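Local coordinates for protein H127A/Y244A mutant of alginate lyase AlyC3 in complex with dimannuronate (Psychromonas sp., PDB 7C8F) that binds dimannuronate in this engineered mutant form and, as the native enzyme, cleaves alginate chains as a lyase of polysaccharide lyase family 7, at residues Q21-L24 with T25-L29; D229-H233 with L234-F238; I215-D219 with G220-V224; E79-V82 with H83-R87. All blocks are in the same frame, centred on the assembly; numbering follows the deposited sequence.

Interaction 1: residues Q21-L24 with T25-L29; sequences QHVL and TESEL
A local contact at the C-terminal end of helix 18-25 joins Gln21 to Leu24 with Thr25, Glu26 and Ser27, where the chain turns into strand 27-31. Backbone carbonyls at the helix end carry most of it. Thr25 N closes an ordinary helical bond to Gln21 O at 3.0 Å. The Thr25 hydroxyl bends back along the turn: OG1 donates to His22 O at 2.8 Å. A Thr25 first torsion of 60° sets OG1 between its own N and carbonyl carbon, within reach of that oxygen. Glu26 N is shared weakly between His22 O and Val23 O. Ser27 ends the turn with two bonds. Ser27 OG donates to Val23 O at 2.7 Å, and Ser27 N donates to Leu24 O at 3.0 Å from well above the carbonyl plane. Serine and threonine hydroxyls thus add bonds to carbonyls of the last turn.

On the outer side, the Glu26 chain lies over one face of the His22 ring. Glu26 CG does the touching, 4.1 Å from the His22 ring centroid and offset toward its rim. The chain bends at chi2 (-73°), and the carboxylate plane stays 18° from that of the ring. One water joins the two polar ends. It sits in the ring plane, 2.8 Å from His22 NE2, and donates to Glu26 OE2.

On the inner side, Val23 packs on Leu258 and Tyr260 of strand 250-264. Leu24 and Ser27 lie on Val80 of strand 77-82, the neighbour of strand 27-31 in its sheet.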
loop_
_atom_site.group_PDB
_atom_site.type_symbol
_atom_site.label_atom_id
_atom_site.label_comp_id
_atom_site.label_asym_id
_atom_site.label_seq_id
_atom_site.Cartn_x
_atom_site.Cartn_y
_atom_site.Cartn_z
ATOM N N GLN B 21 -34.229 2.384 -5.586
ATOM C CA GLN B 21 -33.811 2.541 -6.971
ATOM C C GLN B 21 -32.414 3.133 -7.081
ATOM O O GLN B 21 -31.609 2.684 -7.901
ATOM C CB GLN B 21 -34.843 3.361 -7.744
ATOM C CG GLN B 21 -36.025 2.486 -8.143
ATOM C CD GLN B 21 -37.241 3.265 -8.575
ATOM O OE1 GLN B 21 -37.230 4.492 -8.621
ATOM N NE2 GLN B 21 -38.308 2.546 -8.889
ATOM N N HIS B 22 -32.096 4.145 -6.273
ATOM C CA HIS B 22 -30.808 4.800 -6.458
ATOM C C HIS B 22 -29.646 3.867 -6.132
ATOM O O HIS B 22 -28.694 3.756 -6.910
ATOM C CB HIS B 22 -30.711 6.103 -5.668
ATOM C CG HIS B 22 -29.374 6.761 -5.785
ATOM N ND1 HIS B 22 -28.423 6.691 -4.789
ATOM C CD2 HIS B 22 -28.813 7.473 -6.789
ATOM C CE1 HIS B 22 -27.340 7.348 -5.169
ATOM N NE2 HIS B 22 -27.554 7.838 -6.378
ATOM N N VAL B 23 -29.686 3.193 -4.978
ATOM C CA VAL B 23 -28.565 2.311 -4.663
ATOM C C VAL B 23 -28.427 1.224 -5.719
ATOM O O VAL B 23 -27.317 0.828 -6.077
ATOM C CB VAL B 23 -28.651 1.740 -3.228
ATOM C CG1 VAL B 23 -29.806 0.757 -3.089
ATOM C CG2 VAL B 23 -27.314 1.079 -2.848
ATOM N N LEU B 24 -29.549 0.727 -6.243
ATOM C CA LEU B 24 -29.453 -0.300 -7.271
ATOM C C LEU B 24 -28.760 0.227 -8.531
ATOM O O LEU B 24 -27.916 -0.465 -9.106
ATOM C CB LEU B 24 -30.839 -0.870 -7.591
ATOM C CG LEU B 24 -31.488 -1.565 -6.381
ATOM C CD1 LEU B 24 -32.881 -2.065 -6.802
ATOM C CD2 LEU B 24 -30.639 -2.713 -5.900
ATOM N N THR B 25 -29.047 1.437 -8.963
ATOM C CA THR B 25 -28.391 1.961 -10.166
ATOM C C THR B 25 -26.906 2.164 -9.993
ATOM O O THR B 25 -26.187 2.225 -10.914
ATOM C CB THR B 25 -28.985 3.299 -10.648
ATOM O OG1 THR B 25 -28.864 4.304 -9.653
ATOM C CG2 THR B 25 -30.425 3.134 -11.029
ATOM N N GLU B 26 -26.490 2.239 -8.755
ATOM C CA GLU B 26 -25.093 2.436 -8.410
ATOM C C GLU B 26 -24.338 1.144 -8.136
ATOM O O GLU B 26 -23.204 1.166 -7.788
ATOM C CB GLU B 26 -25.015 3.308 -7.154
ATOM C CG GLU B 26 -25.437 4.769 -7.335
ATOM C CD GLU B 26 -24.424 5.570 -8.099
ATOM O OE1 GLU B 26 -23.264 5.504 -7.750
ATOM O OE2 GLU B 26 -24.781 6.253 -9.046
ATOM N N SER B 27 -25.018 0.035 -8.321
ATOM C CA SER B 27 -24.479 -1.258 -7.983
ATOM C C SER B 27 -24.697 -2.383 -8.963
ATOM O O SER B 27 -25.306 -2.218 -9.973
ATOM C CB SER B 27 -25.140 -1.742 -6.673
ATOM O OG SER B 27 -25.145 -0.786 -5.660
ATOM N N GLU B 28 -24.165 -3.536 -8.600
ATOM C CA GLU B 28 -24.393 -4.789 -9.288
ATOM C C GLU B 28 -24.784 -5.819 -8.237
ATOM O O GLU B 28 -24.595 -5.571 -7.109
ATOM C CB GLU B 28 -23.211 -5.269 -10.126
ATOM C CG GLU B 28 -21.952 -5.582 -9.360
ATOM C CD GLU B 28 -20.805 -5.897 -10.286
ATOM O OE1 GLU B 28 -20.602 -5.152 -11.230
ATOM O OE2 GLU B 28 -20.153 -6.891 -10.039
ATOM N N LEU B 29 -25.328 -6.949 -8.652
ATOM C CA LEU B 29 -25.702 -8.036 -7.755
ATOM C C LEU B 29 -24.673 -9.147 -7.892
ATOM O O LEU B 29 -24.378 -9.592 -9.006
ATOM C CB LEU B 29 -27.093 -8.579 -8.100
ATOM C CG LEU B 29 -27.584 -9.711 -7.193
ATOM C CD1 LEU B 29 -27.832 -9.217 -5.760
ATOM C CD2 LEU B 29 -28.851 -10.342 -7.767
HETATM O O HOH W 1 -25.501 8.813 -8.039
#

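Interaction 2: residues D229-H233 with L234-F238; sequences DYWRH and LLSYF
A type I beta turn runs from Trp231 to Leu234, closed by a nearly straight bond of 3.0 Å from Leu234 N to Trp231 O. Leu234 then fills the space between two rings. Leu234 CD1 sits over the centre of the six-membered ring of Trp231, 3.6 Å from the centroid. Leu234 CG lies over the centre of the His233 ring at 3.7 Å. The His233 and Leu234 side chains run side by side, whereas Leu234 meets the indole at about a right angle. A His233 first torsion of 54° tucks its ring between N and carbonyl carbon, over the leucine. At the edge of the indole, Trp231 NE1 donates to Ser236 OG at 2.9 Å, in the ring plane. Ser236 OG in turn donates to Leu234 O at 3.0 Å.

The turn leads into strand 235-240 of the curved sheet that carries the substrate groove in the beta-jelly roll of this family. With the Trp231 indole cut back to an alanine, Leu234 CD1 loses the ring it rests on, and the Ser236 hydroxyl, left without its N-H donor, is likely to turn more freely. A water lies 2.8 Å from Arg232 O and 2.7 Å from Leu234 O. The extended Arg232 side chain brings its NH1 to Asp229 O at 3.0 Å. Its NE pairs with Asp89 of the second subunit, and the His233 ring stacks on His233 of that subunit.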
loop_
_atom_site.group_PDB
_atom_site.type_symbol
_atom_site.label_atom_id
_atom_site.label_comp_id
_atom_site.label_asym_id
_atom_site.label_seq_id
_atom_site.Cartn_x
_atom_site.Cartn_y
_atom_site.Cartn_z
ATOM N N ASP B 229 -5.954 5.662 8.700
ATOM C CA ASP B 229 -4.800 6.182 7.951
ATOM C C ASP B 229 -4.022 5.016 7.294
ATOM O O ASP B 229 -3.553 5.129 6.217
ATOM C CB ASP B 229 -3.903 6.951 8.937
ATOM C CG ASP B 229 -2.826 7.826 8.309
ATOM O OD1 ASP B 229 -2.824 8.087 7.170
ATOM O OD2 ASP B 229 -2.040 8.276 9.091
ATOM N N TYR B 230 -3.918 3.923 8.005
ATOM C CA TYR B 230 -3.205 2.748 7.524
ATOM C C TYR B 230 -3.721 2.126 6.225
ATOM O O TYR B 230 -3.021 1.419 5.592
ATOM C CB TYR B 230 -3.163 1.651 8.610
ATOM C CG TYR B 230 -4.528 1.186 9.093
ATOM C CD1 TYR B 230 -5.215 0.216 8.417
ATOM C CD2 TYR B 230 -5.102 1.737 10.208
ATOM C CE1 TYR B 230 -6.449 -0.173 8.821
ATOM C CE2 TYR B 230 -6.329 1.346 10.633
ATOM C CZ TYR B 230 -6.994 0.409 9.932
ATOM O OH TYR B 230 -8.210 0.023 10.382
ATOM N N TRP B 231 -4.963 2.427 5.891
ATOM C CA TRP B 231 -5.645 1.907 4.727
ATOM C C TRP B 231 -5.668 2.858 3.537
ATOM O O TRP B 231 -6.261 2.590 2.565
ATOM C CB TRP B 231 -7.091 1.668 5.139
ATOM C CG TRP B 231 -7.932 0.688 4.373
ATOM C CD1 TRP B 231 -8.902 0.970 3.501
ATOM C CD2 TRP B 231 -7.906 -0.721 4.499
ATOM N NE1 TRP B 231 -9.484 -0.161 3.040
ATOM C CE2 TRP B 231 -8.889 -1.229 3.648
ATOM C CE3 TRP B 231 -7.141 -1.609 5.250
ATOM C CZ2 TRP B 231 -9.123 -2.584 3.539
ATOM C CZ3 TRP B 231 -7.379 -2.932 5.126
ATOM C CH2 TRP B 231 -8.364 -3.403 4.288
ATOM N N ARG B 232 -5.005 3.972 3.688
ATOM C CA ARG B 232 -5.060 5.058 2.713
ATOM C C ARG B 232 -4.832 4.757 1.253
ATOM O O ARG B 232 -5.451 5.379 0.417
ATOM C CB ARG B 232 -4.182 6.232 3.161
ATOM C CG ARG B 232 -2.695 5.969 3.210
ATOM C CD ARG B 232 -1.948 7.063 3.953
ATOM N NE ARG B 232 -0.510 6.871 4.061
ATOM C CZ ARG B 232 0.073 6.201 5.031
ATOM N NH1 ARG B 232 -0.623 5.605 5.946
ATOM N NH2 ARG B 232 1.362 6.114 5.092
ATOM N N HIS B 233 -3.957 3.799 1.005
ATOM C CA HIS B 233 -3.635 3.435 -0.376
ATOM C C HIS B 233 -4.664 2.520 -1.030
ATOM O O HIS B 233 -4.567 2.280 -2.243
ATOM C CB HIS B 233 -2.278 2.722 -0.422
ATOM C CG HIS B 233 -2.193 1.546 0.507
ATOM N ND1 HIS B 233 -2.444 1.653 1.857
ATOM C CD2 HIS B 233 -1.885 0.244 0.281
ATOM C CE1 HIS B 233 -2.281 0.473 2.430
ATOM N NE2 HIS B 233 -1.928 -0.398 1.500
ATOM N N LEU B 234 -5.637 1.998 -0.283
ATOM C CA LEU B 234 -6.532 0.966 -0.800
ATOM C C LEU B 234 -7.870 1.572 -1.217
ATOM O O LEU B 234 -8.619 2.083 -0.378
ATOM C CB LEU B 234 -6.722 -0.129 0.253
ATOM C CG LEU B 234 -5.428 -0.886 0.570
ATOM C CD1 LEU B 234 -5.631 -1.770 1.798
ATOM C CD2 LEU B 234 -5.006 -1.720 -0.641
ATOM N N LEU B 235 -8.175 1.508 -2.511
ATOM C CA LEU B 235 -9.513 1.860 -2.970
ATOM C C LEU B 235 -10.511 0.856 -2.417
ATOM O O LEU B 235 -10.258 -0.354 -2.413
ATOM C CB LEU B 235 -9.562 1.839 -4.499
ATOM C CG LEU B 235 -8.608 2.798 -5.214
ATOM C CD1 LEU B 235 -8.824 2.733 -6.726
ATOM C CD2 LEU B 235 -8.791 4.232 -4.715
ATOM N N SER B 236 -11.646 1.360 -1.930
ATOM C CA SER B 236 -12.559 0.565 -1.127
ATOM C C SER B 236 -13.982 0.680 -1.666
ATOM O O SER B 236 -14.303 1.567 -2.468
ATOM C CB SER B 236 -12.462 0.991 0.340
ATOM O OG SER B 236 -11.118 0.808 0.803
ATOM N N TYR B 237 -14.845 -0.242 -1.236
ATOM C CA TYR B 237 -16.204 -0.256 -1.764
ATOM C C TYR B 237 -17.154 -0.894 -0.768
ATOM O O TYR B 237 -16.746 -1.655 0.119
ATOM C CB TYR B 237 -16.307 -0.964 -3.120
ATOM C CG TYR B 237 -15.885 -2.424 -3.157
ATOM C CD1 TYR B 237 -14.562 -2.790 -3.402
ATOM C CD2 TYR B 237 -16.825 -3.435 -2.995
ATOM C CE1 TYR B 237 -14.198 -4.128 -3.473
ATOM C CE2 TYR B 237 -16.476 -4.766 -3.079
ATOM C CZ TYR B 237 -15.157 -5.112 -3.312
ATOM O OH TYR B 237 -14.780 -6.443 -3.386
ATOM N N PHE B 238 -18.437 -0.577 -0.930
ATOM C CA PHE B 238 -19.497 -1.073 -0.062
ATOM C C PHE B 238 -20.176 -2.312 -0.637
ATOM O O PHE B 238 -20.385 -2.423 -1.851
ATOM C CB PHE B 238 -20.601 -0.024 0.092
ATOM C CG PHE B 238 -20.226 1.169 0.922
ATOM C CD1 PHE B 238 -19.813 1.024 2.249
ATOM C CD2 PHE B 238 -20.366 2.449 0.407
ATOM C CE1 PHE B 238 -19.510 2.139 3.011
ATOM C CE2 PHE B 238 -20.078 3.561 1.173
ATOM C CZ PHE B 238 -19.643 3.411 2.476
HETATM O O HOH W 2 -8.200 4.640 0.499
#

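Interaction 3: residues I215-D219 with G220-V224; sequences IIDVD and GKRLV
The guanidinium of Arg222 has the carboxylate of Asp217 at its edge and the methyl CG2 of Ile215 over one face. The two flat groups are nearly coplanar, 5° apart. The grip is side-on: Arg222 NE donates to Asp217 OD1 at 2.6 Å and Arg222 NH1 to Asp217 OD2 at 3.0 Å. Each oxygen uses its syn lone pair. Bends at chi2 and chi3 (143° and -69°) turn the arginine across to the neighbouring strand 213-218. Arg222 has a second conformer, so the salt bridge and the close methyl contact describe only one of its states.

Beneath this pair the backbone forms a beta hairpin with a type I' turn from Val218 to Lys221. Gly220 takes a positive phi, which suits a glycine. A classic beta bulge follows: Leu223 N and Val224 N both donate to Ile216 O, at 3.0 Å and 3.1 Å. On the face away from the salt bridge, Ile216 and Val224 touch through their CB atoms.

The hairpin joins strands 213-218 and 221-227. The latter is the outermost strand of its sheet within the chain, while the former pairs with strand 203-210. Val218, Leu223 and Val224 pack on strand 189-196 of the other sheet.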
loop_
_atom_site.group_PDB
_atom_site.type_symbol
_atom_site.label_atom_id
_atom_site.label_comp_id
_atom_site.label_asym_id
_atom_site.label_seq_id
_atom_site.Cartn_x
_atom_site.Cartn_y
_atom_site.Cartn_z
ATOM N N ILE B 215 -16.574 5.665 10.274
ATOM C CA ILE B 215 -17.567 6.083 11.256
ATOM C C ILE B 215 -18.766 5.161 11.132
ATOM O O ILE B 215 -19.238 4.897 10.018
ATOM C CB ILE B 215 -17.978 7.548 11.032
ATOM C CG1 ILE B 215 -16.767 8.461 11.226
ATOM C CG2 ILE B 215 -19.119 7.935 11.981
ATOM C CD1 ILE B 215 -17.049 9.916 10.965
ATOM N N ILE B 216 -19.257 4.656 12.266
ATOM C CA ILE B 216 -20.475 3.848 12.287
ATOM C C ILE B 216 -21.422 4.417 13.330
ATOM O O ILE B 216 -21.056 4.531 14.511
ATOM C CB ILE B 216 -20.201 2.360 12.574
ATOM C CG1 ILE B 216 -19.153 1.824 11.598
ATOM C CG2 ILE B 216 -21.492 1.544 12.474
ATOM C CD1 ILE B 216 -18.791 0.386 11.830
ATOM N N ASP B 217 -22.635 4.752 12.900
ATOM C CA ASP B 217 -23.735 5.109 13.793
ATOM C C ASP B 217 -24.747 3.971 13.806
ATOM O O ASP B 217 -25.052 3.386 12.761
ATOM C CB ASP B 217 -24.463 6.370 13.320
ATOM C CG ASP B 217 -23.548 7.569 13.187
ATOM O OD1 ASP B 217 -22.605 7.709 13.990
ATOM O OD2 ASP B 217 -23.774 8.382 12.263
ATOM N N VAL B 218 -25.281 3.668 14.989
ATOM C CA VAL B 218 -26.274 2.619 15.167
ATOM C C VAL B 218 -27.483 3.252 15.836
ATOM O O VAL B 218 -27.358 3.857 16.909
ATOM C CB VAL B 218 -25.716 1.449 15.992
ATOM C CG1 VAL B 218 -26.754 0.343 16.156
ATOM C CG2 VAL B 218 -24.425 0.916 15.340
ATOM N N ASP B 219 -28.638 3.145 15.186
ATOM C CA ASP B 219 -29.855 3.802 15.657
ATOM C C ASP B 219 -29.601 5.268 15.994
ATOM O O ASP B 219 -30.088 5.794 17.001
ATOM C CB ASP B 219 -30.487 3.050 16.826
ATOM C CG ASP B 219 -31.036 1.702 16.420
ATOM O OD1 ASP B 219 -31.503 1.562 15.264
ATOM O OD2 ASP B 219 -31.020 0.782 17.270
ATOM N N GLY B 220 -28.816 5.933 15.145
ATOM C CA GLY B 220 -28.553 7.350 15.280
ATOM C C GLY B 220 -27.437 7.723 16.232
ATOM O O GLY B 220 -27.099 8.911 16.326
ATOM N N LYS B 221 -26.845 6.761 16.933
ATOM C CA LYS B 221 -25.810 7.030 17.920
ATOM C C LYS B 221 -24.442 6.647 17.362
ATOM O O LYS B 221 -24.257 5.527 16.876
ATOM C CB LYS B 221 -26.093 6.245 19.201
ATOM C CG LYS B 221 -25.056 6.457 20.292
ATOM C CD LYS B 221 -25.515 5.857 21.617
ATOM C CE LYS B 221 -24.381 5.853 22.631
ATOM N NZ LYS B 221 -23.724 7.180 22.750
ATOM N N ARG B 222 -23.485 7.559 17.456
ATOM C CA ARG B 222 -22.144 7.278 16.951
ATOM C C ARG B 222 -21.440 6.317 17.901
ATOM O O ARG B 222 -21.169 6.639 19.064
ATOM C CB ARG B 222 -21.348 8.563 16.748
ATOM C CG ARG B 222 -20.112 8.385 15.856
ATOM C CD ARG B 222 -19.903 9.613 14.973
ATOM N NE ARG B 222 -20.948 9.737 13.960
ATOM C CZ ARG B 222 -20.979 10.687 13.030
ATOM N NH1 ARG B 222 -21.969 10.723 12.145
ATOM N NH2 ARG B 222 -20.020 11.601 12.986
ATOM N N LEU B 223 -21.165 5.111 17.411
ATOM C CA LEU B 223 -20.474 4.108 18.210
ATOM C C LEU B 223 -19.040 3.859 17.785
ATOM O O LEU B 223 -18.249 3.403 18.606
ATOM C CB LEU B 223 -21.218 2.769 18.185
ATOM C CG LEU B 223 -22.547 2.692 18.937
ATOM C CD1 LEU B 223 -23.130 1.290 18.867
ATOM C CD2 LEU B 223 -22.345 3.110 20.390
ATOM N N VAL B 224 -18.691 4.107 16.528
ATOM C CA VAL B 224 -17.343 3.848 16.030
ATOM C C VAL B 224 -16.849 5.093 15.312
ATOM O O VAL B 224 -17.534 5.611 14.421
ATOM C CB VAL B 224 -17.318 2.649 15.062
ATOM C CG1 VAL B 224 -15.892 2.394 14.560
ATOM C CG2 VAL B 224 -17.877 1.407 15.733
HETATM O O HOH W 3 -27.758 4.892 12.611
#

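Interaction 4: residues E79-V82 with H83-R87; sequences EVRV and HKNFR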
loop_
_atom_site.group_PDB
_atom_site.type_symbol
_atom_site.label_atom_id
_atom_site.label_comp_id
_atom_site.label_asym_id
_atom_site.label_seq_id
_atom_site.Cartn_x
_atom_site.Cartn_y
_atom_site.Cartn_z
ATOM N N GLU B 79 -25.250 -10.317 -2.349
ATOM C CA GLU B 79 -24.948 -8.952 -1.957
ATOM C C GLU B 79 -25.086 -7.993 -3.122
ATOM O O GLU B 79 -24.726 -8.318 -4.259
ATOM C CB GLU B 79 -23.496 -8.827 -1.460
ATOM C CG GLU B 79 -23.214 -9.584 -0.168
ATOM C CD GLU B 79 -21.734 -9.764 0.088
ATOM O OE1 GLU B 79 -20.988 -10.138 -0.851
ATOM O OE2 GLU B 79 -21.318 -9.522 1.236
ATOM N N VAL B 80 -25.589 -6.803 -2.830
ATOM C CA VAL B 80 -25.455 -5.669 -3.736
ATOM C C VAL B 80 -24.081 -5.048 -3.507
ATOM O O VAL B 80 -23.695 -4.775 -2.362
ATOM C CB VAL B 80 -26.578 -4.650 -3.485
ATOM C CG1 VAL B 80 -26.239 -3.306 -4.086
ATOM C CG2 VAL B 80 -27.910 -5.160 -4.050
ATOM N N ARG B 81 -23.335 -4.837 -4.592
ATOM C CA ARG B 81 -21.964 -4.333 -4.563
ATOM C C ARG B 81 -21.980 -2.964 -5.227
ATOM O O ARG B 81 -22.203 -2.864 -6.439
ATOM C CB ARG B 81 -21.015 -5.305 -5.273
ATOM C CG ARG B 81 -19.519 -4.988 -5.151
ATOM C CD ARG B 81 -19.024 -3.998 -6.216
ATOM N NE ARG B 81 -17.575 -4.134 -6.433
ATOM C CZ ARG B 81 -16.693 -3.140 -6.455
ATOM N NH1 ARG B 81 -15.402 -3.411 -6.687
ATOM N NH2 ARG B 81 -17.074 -1.873 -6.307
ATOM N N VAL B 82 -21.805 -1.912 -4.433
ATOM C CA VAL B 82 -21.804 -0.553 -4.964
ATOM C C VAL B 82 -20.546 -0.357 -5.802
ATOM O O VAL B 82 -19.436 -0.675 -5.369
ATOM C CB VAL B 82 -21.918 0.474 -3.823
ATOM C CG1 VAL B 82 -21.962 1.891 -4.370
ATOM C CG2 VAL B 82 -23.166 0.192 -2.960
ATOM N N HIS B 83 -20.718 0.164 -7.023
ATOM C CA HIS B 83 -19.640 0.126 -8.014
ATOM C C HIS B 83 -18.451 1.021 -7.690
ATOM O O HIS B 83 -17.327 0.708 -8.102
ATOM C CB HIS B 83 -20.192 0.484 -9.387
ATOM C CG HIS B 83 -20.841 -0.670 -10.073
ATOM N ND1 HIS B 83 -22.051 -0.572 -10.727
ATOM C CD2 HIS B 83 -20.430 -1.952 -10.222
ATOM C CE1 HIS B 83 -22.353 -1.744 -11.260
ATOM N NE2 HIS B 83 -21.385 -2.597 -10.971
ATOM N N LYS B 84 -18.663 2.140 -7.008
ATOM C CA LYS B 84 -17.565 3.081 -6.793
ATOM C C LYS B 84 -16.454 2.458 -5.948
ATOM O O LYS B 84 -16.687 2.009 -4.823
ATOM C CB LYS B 84 -18.104 4.330 -6.091
ATOM C CG LYS B 84 -17.033 5.374 -5.769
ATOM C CD LYS B 84 -16.533 6.057 -7.032
ATOM C CE LYS B 84 -15.427 7.056 -6.708
ATOM N NZ LYS B 84 -14.941 7.765 -7.941
ATOM N N ASN B 85 -15.229 2.473 -6.469
ATOM C CA ASN B 85 -14.041 2.124 -5.681
ATOM C C ASN B 85 -13.438 3.441 -5.222
ATOM O O ASN B 85 -12.743 4.125 -5.981
ATOM C CB ASN B 85 -13.034 1.304 -6.483
ATOM C CG ASN B 85 -13.618 0.003 -7.005
ATOM O OD1 ASN B 85 -14.293 -0.739 -6.291
ATOM N ND2 ASN B 85 -13.359 -0.275 -8.283
ATOM N N PHE B 86 -13.724 3.803 -3.981
ATOM C CA PHE B 86 -13.424 5.140 -3.499
ATOM C C PHE B 86 -12.152 5.194 -2.667
ATOM O O PHE B 86 -11.737 4.214 -2.032
ATOM C CB PHE B 86 -14.589 5.743 -2.699
ATOM C CG PHE B 86 -15.248 4.798 -1.709
ATOM C CD1 PHE B 86 -14.669 4.542 -0.469
ATOM C CD2 PHE B 86 -16.464 4.210 -2.010
ATOM C CE1 PHE B 86 -15.292 3.688 0.448
ATOM C CE2 PHE B 86 -17.097 3.356 -1.102
ATOM C CZ PHE B 86 -16.508 3.097 0.127
ATOM N N ARG B 87 -11.544 6.370 -2.663
ATOM C CA ARG B 87 -10.485 6.657 -1.710
ATOM C C ARG B 87 -11.079 6.899 -0.334
ATOM O O ARG B 87 -12.156 7.480 -0.198
ATOM C CB ARG B 87 -9.718 7.899 -2.145
ATOM C CG ARG B 87 -8.917 7.610 -3.381
ATOM C CD ARG B 87 -7.913 8.661 -3.701
ATOM N NE ARG B 87 -6.952 8.935 -2.640
ATOM C CZ ARG B 87 -5.781 9.483 -2.915
ATOM N NH1 ARG B 87 -5.489 9.746 -4.185
ATOM N NH2 ARG B 87 -4.915 9.767 -1.966
HETATM O O HOH W 4 -18.784 1.190 -3.236
#
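Arg81 closes the sequence Arg77-Asn78-Glu79-Val80-Arg81, which fits the R-x-E-x-R motif of PL7 alginate lyases, and it reaches past the end of strand 77-82 to Asn85. The strand belongs to the curved sheet of the beta-jelly roll, and the loop after it leads to strand 93-103. The guanidinium grips Asn85 end-on, with both terminal nitrogens on one oxygen. Arg81 NH1 donates to Asn85 OD1 at 2.9 Å, in the carbonyl plane and on a lone pair. Arg81 NH2 donates to the same Asn85 OD1 at 3.0 Å, but from above that plane. Asn85 OD1 itself lies close to the guanidinium plane, and the amide is turned 64° from it.

A bend at chi2 (-86°) carries the arginine along the loop instead of straight out from the strand. Arg81 NH2 also donates to Val82 O at 2.8 Å, so three bonds fix the rotation of the group. Its NE binds a malonate ion, probably from the crystallisation liquor, and Tyr237 makes a cation-pi contact with it. A methionine in place of Arg81 has no N-H to offer, so Asn85 OD1 and Val82 O would lose these donors and the amide would probably be freer to turn.

The other end of the Asn85 amide is held too: ND2 donates to Asn132 OD1. His83 NE2 bonds to Glu28 OE1 on strand 27-31. A water bridges the strand end and the loop, donating to Val82 O at 2.9 Å and to Lys84 O at 2.8 Å.

Overall arrangement
Interaction 4 lies between interactions 1 and 2, with centres about 10 Å and 12 Å away. Strand 77-82 pairs with strand 27-31 and with strand 235-240, so the three contacts share one sheet. Glu26 O meets His83 N at 2.8 Å, and Phe238 O meets Val82 N at 3.0 Å. The bound mannuronate is about 8 Å from the side chain of Trp231 and about 10 Å from that of Arg81. Interaction 3 stands apart in the other sheet, its centre 20 to 24 Å from the rest. Interactions 2 and 4 also reach the second subunit: Asp229 and Arg87 pair across the interface in salt bridges.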